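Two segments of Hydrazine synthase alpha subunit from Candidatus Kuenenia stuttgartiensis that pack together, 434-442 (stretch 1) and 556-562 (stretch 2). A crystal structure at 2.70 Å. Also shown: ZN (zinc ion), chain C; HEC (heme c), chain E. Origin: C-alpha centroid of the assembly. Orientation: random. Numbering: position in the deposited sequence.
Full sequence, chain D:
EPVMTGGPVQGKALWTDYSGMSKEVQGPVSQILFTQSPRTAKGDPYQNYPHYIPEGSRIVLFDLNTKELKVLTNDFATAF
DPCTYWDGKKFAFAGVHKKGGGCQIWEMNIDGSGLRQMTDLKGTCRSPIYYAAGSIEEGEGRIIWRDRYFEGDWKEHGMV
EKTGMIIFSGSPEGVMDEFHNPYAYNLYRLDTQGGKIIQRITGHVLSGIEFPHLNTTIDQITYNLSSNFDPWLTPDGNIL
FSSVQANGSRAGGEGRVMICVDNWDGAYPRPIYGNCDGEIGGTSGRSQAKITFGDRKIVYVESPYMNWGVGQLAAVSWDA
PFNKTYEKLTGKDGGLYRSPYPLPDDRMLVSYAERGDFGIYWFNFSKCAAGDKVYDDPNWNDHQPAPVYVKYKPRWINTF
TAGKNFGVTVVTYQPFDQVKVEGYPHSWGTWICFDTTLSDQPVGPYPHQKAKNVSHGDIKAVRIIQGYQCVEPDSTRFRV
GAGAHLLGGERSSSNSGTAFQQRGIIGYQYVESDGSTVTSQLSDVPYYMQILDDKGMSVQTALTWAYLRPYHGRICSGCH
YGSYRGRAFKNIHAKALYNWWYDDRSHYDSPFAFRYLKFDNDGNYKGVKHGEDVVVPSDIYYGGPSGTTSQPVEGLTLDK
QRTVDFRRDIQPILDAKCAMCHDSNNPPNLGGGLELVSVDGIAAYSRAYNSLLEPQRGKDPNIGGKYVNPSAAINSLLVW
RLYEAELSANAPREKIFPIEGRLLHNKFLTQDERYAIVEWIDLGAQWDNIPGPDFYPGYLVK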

# COMPACT_ATOMS: atom_id res chain seq x y z
N PHE D 434 -16.11 -24.96 8.51
CA PHE D 434 -17.46 -25.26 8.05
C PHE D 434 -17.63 -25.00 6.56
O PHE D 434 -18.28 -25.77 5.86
CB PHE D 434 -18.47 -24.44 8.86
CG PHE D 434 -18.39 -24.68 10.34
CD1 PHE D 434 -18.27 -25.96 10.84
CD2 PHE D 434 -18.41 -23.61 11.22
CE1 PHE D 434 -18.19 -26.18 12.21
CE2 PHE D 434 -18.33 -23.83 12.59
CZ PHE D 434 -18.22 -25.11 13.08
N ASP D 435 -17.06 -23.90 6.07
CA ASP D 435 -17.04 -23.63 4.64
C ASP D 435 -15.67 -23.12 4.20
O ASP D 435 -15.24 -22.05 4.62
CB ASP D 435 -18.13 -22.63 4.27
CG ASP D 435 -18.35 -22.53 2.77
OD1 ASP D 435 -17.85 -23.41 2.04
OD2 ASP D 435 -19.04 -21.59 2.33
N THR D 436 -14.99 -23.87 3.34
CA THR D 436 -13.64 -23.48 2.91
C THR D 436 -13.67 -22.49 1.76
O THR D 436 -12.66 -21.86 1.44
CB THR D 436 -12.81 -24.71 2.50
OG1 THR D 436 -13.60 -25.58 1.68
CG2 THR D 436 -12.35 -25.48 3.73
N THR D 437 -14.83 -22.35 1.13
CA THR D 437 -14.99 -21.44 0.00
C THR D 437 -15.52 -20.08 0.45
O THR D 437 -15.70 -19.17 -0.36
CB THR D 437 -15.95 -22.02 -1.06
OG1 THR D 437 -17.30 -21.94 -0.58
CG2 THR D 437 -15.59 -23.47 -1.36
N LEU D 438 -15.76 -19.95 1.75
CA LEU D 438 -16.32 -18.73 2.32
C LEU D 438 -15.22 -17.77 2.76
O LEU D 438 -14.43 -18.08 3.65
CB LEU D 438 -17.23 -19.07 3.50
CG LEU D 438 -17.92 -17.90 4.21
CD1 LEU D 438 -18.92 -17.22 3.29
CD2 LEU D 438 -18.59 -18.38 5.49
N SER D 439 -15.17 -16.60 2.12
CA SER D 439 -14.11 -15.62 2.41
C SER D 439 -14.55 -14.18 2.17
O SER D 439 -15.48 -13.93 1.40
CB SER D 439 -12.88 -15.92 1.56
OG SER D 439 -11.80 -15.08 1.91
N ASP D 440 -13.88 -13.25 2.83
CA ASP D 440 -14.09 -11.83 2.58
C ASP D 440 -13.05 -11.31 1.60
O ASP D 440 -13.03 -10.13 1.25
CB ASP D 440 -14.04 -11.03 3.89
CG ASP D 440 -12.64 -10.93 4.48
OD1 ASP D 440 -11.79 -11.78 4.15
OD2 ASP D 440 -12.40 -10.00 5.27
N GLN D 441 -12.17 -12.21 1.16
CA GLN D 441 -11.09 -11.86 0.25
C GLN D 441 -11.54 -11.97 -1.21
O GLN D 441 -12.27 -12.89 -1.57
CB GLN D 441 -9.87 -12.76 0.49
CG GLN D 441 -9.19 -12.53 1.83
CD GLN D 441 -8.62 -11.13 1.96
OE1 GLN D 441 -8.94 -10.40 2.89
NE2 GLN D 441 -7.76 -10.76 1.02
N PRO D 442 -11.09 -11.03 -2.05
CA PRO D 442 -11.43 -11.02 -3.47
C PRO D 442 -10.50 -11.91 -4.28
O PRO D 442 -9.59 -12.52 -3.73
CB PRO D 442 -11.25 -9.55 -3.85
CG PRO D 442 -10.13 -9.10 -2.98
CD PRO D 442 -10.28 -9.85 -1.67
ZN ZN C . -6.71 -11.09 8.43
FE HEC E . -7.47 -18.19 8.77
CHA HEC E . -5.57 -15.31 8.83
CHB HEC E . -7.19 -18.43 12.17
CHC HEC E . -9.01 -21.28 8.68
CHD HEC E . -7.56 -18.08 5.34
NA HEC E . -6.56 -17.08 10.23
C1A HEC E . -5.82 -15.93 10.04
C2A HEC E . -5.34 -15.48 11.33
C3A HEC E . -5.79 -16.34 12.25
C4A HEC E . -6.56 -17.36 11.58
CMA HEC E . -5.52 -16.26 13.77
CAA HEC E . -4.47 -14.23 11.58
CBA HEC E . -5.35 -13.06 12.03
CGA HEC E . -6.26 -12.60 10.92
O1A HEC E . -7.48 -12.45 11.17
O2A HEC E . -5.76 -12.39 9.79
NB HEC E . -7.89 -19.67 10.17
C1B HEC E . -7.92 -19.40 11.52
C2B HEC E . -8.87 -20.32 12.13
C3B HEC E . -9.37 -21.11 11.18
C4B HEC E . -8.77 -20.72 9.92
CMB HEC E . -9.22 -20.38 13.63
CAB HEC E . -10.41 -22.22 11.41
CBB HEC E . -9.78 -23.60 11.12
NC HEC E . -8.21 -19.43 7.29
C1C HEC E . -8.71 -20.70 7.47
C2C HEC E . -8.96 -21.28 6.16
C3C HEC E . -8.46 -20.44 5.25
C4C HEC E . -8.04 -19.23 5.93
CMC HEC E . -9.40 -22.74 5.90
CAC HEC E . -8.46 -20.68 3.72
CBC HEC E . -7.00 -20.81 3.23
ND HEC E . -6.68 -16.90 7.31
C1D HEC E . -6.88 -17.06 5.95
C2D HEC E . -6.25 -15.96 5.25
C3D HEC E . -5.63 -15.09 6.35
C4D HEC E . -5.94 -15.75 7.59
CMD HEC E . -6.22 -15.72 3.72
CAD HEC E . -4.83 -13.78 6.18
CBD HEC E . -3.52 -14.10 5.46
CGD HEC E . -2.74 -12.83 5.25
O1D HEC E . -1.73 -12.88 4.51
O2D HEC E . -3.13 -11.78 5.83
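Stretch 2 556-562: CSGCHYG

Residues 556-562 carry the CSGCH heme-attachment sequence and run alongside 434-442 in the same direction, with CA atoms 5.1 Å apart at Phe 434 and Ser 557, 4.7 Å at Asp 435 and Gly 558, and 4.3 Å at Ser 439 and Tyr 561. Backbone hydrogen bonds set this register: Phe 434 N to Cys 556 O (3.0 Å), Asp 435 N to Ser 557 O (2.9 Å) and, in the reverse sense, Cys 559 N to Leu 438 O (2.6 Å).

Gly 558 lies where the chains are tightly apposed. Its CA makes a C-H contact of 3.0 Å with Asp 435 O, and a CB here would fall 2.9 Å from Leu 438 O, a clash.

Cys 556 (chi1 p) points away from stretch 1 and Cys 559 (chi1 t) toward it, yet both sulfurs reach the heme as thioethers: Cys 556 SG is bonded to HEC CAB at 1.8 Å and Cys 559 SG to HEC CAC at 1.9 Å. His 560 has positive backbone angles (44/47) and a t rotamer. Its NE2 binds zinc at 2.0 Å, leaving ND1 to donate to Asp 440 OD1 (2.9 Å, 169°). The carboxylate oxygen lies at the ring edge, near its plane; the p rotamer of Asp 440 brings the end of that side chain nearer to stretch 2. The metal also binds HEC O2A at 2.1 Å, so the histidine links the carboxylate of Asp 440 to a heme propionate through zinc.

The CA-to-CB bond of Leu 438 points sideways, but its t, p rotamer brings the end of the side chain nearer to stretch 2, placing CD2 over one face of the Tyr 561 ring (chi1 t), 3.8 Å from its centroid; Leu 438 CG is 3.5 Å from Tyr 561 CD1. The t rotamer of Ser 439 lets OG donate a weak hydrogen bond to Cys 559 O (2.9 Å) while accepting one from Gln 441 N (3.0 Å).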

# COMPACT_ATOMS: atom_id res chain seq x y z
N CYS D 556 -13.76 -22.98 12.70
CA CYS D 556 -13.88 -21.69 12.03
C CYS D 556 -14.99 -21.75 10.99
O CYS D 556 -15.16 -22.76 10.31
CB CYS D 556 -12.55 -21.29 11.38
SG CYS D 556 -11.84 -22.54 10.30
N SER D 557 -15.75 -20.66 10.88
CA SER D 557 -16.87 -20.60 9.95
C SER D 557 -16.42 -20.76 8.50
O SER D 557 -17.04 -21.48 7.72
CB SER D 557 -17.62 -19.27 10.08
OG SER D 557 -18.23 -19.14 11.35
N GLY D 558 -15.32 -20.10 8.17
CA GLY D 558 -14.91 -19.97 6.78
C GLY D 558 -13.43 -19.71 6.63
O GLY D 558 -12.66 -19.83 7.59
N CYS D 559 -13.02 -19.37 5.41
CA CYS D 559 -11.62 -19.09 5.15
C CYS D 559 -11.43 -17.58 5.19
O CYS D 559 -11.78 -16.87 4.25
CB CYS D 559 -11.23 -19.67 3.78
SG CYS D 559 -9.59 -19.29 3.17
N HIS D 560 -10.84 -17.12 6.29
CA HIS D 560 -10.77 -15.69 6.62
C HIS D 560 -12.10 -14.98 6.38
O HIS D 560 -12.14 -13.91 5.77
CB HIS D 560 -9.65 -15.00 5.84
CG HIS D 560 -9.22 -13.70 6.44
ND1 HIS D 560 -9.75 -12.49 6.06
CD2 HIS D 560 -8.31 -13.42 7.41
CE1 HIS D 560 -9.19 -11.52 6.76
NE2 HIS D 560 -8.31 -12.06 7.58
N TYR D 561 -13.20 -15.57 6.85
CA TYR D 561 -14.52 -14.97 6.66
C TYR D 561 -14.79 -13.87 7.69
O TYR D 561 -15.65 -13.01 7.48
CB TYR D 561 -15.61 -16.05 6.73
CG TYR D 561 -17.01 -15.50 6.94
CD1 TYR D 561 -17.69 -14.87 5.91
CD2 TYR D 561 -17.65 -15.62 8.17
CE1 TYR D 561 -18.97 -14.37 6.10
CE2 TYR D 561 -18.92 -15.12 8.37
CZ TYR D 561 -19.58 -14.50 7.33
OH TYR D 561 -20.85 -14.00 7.52
N GLY D 562 -14.04 -13.89 8.79
CA GLY D 562 -14.24 -12.90 9.84
C GLY D 562 -14.90 -13.44 11.09
O GLY D 562 -15.20 -12.69 12.01
O HOH W 1 -5.33 -10.62 6.92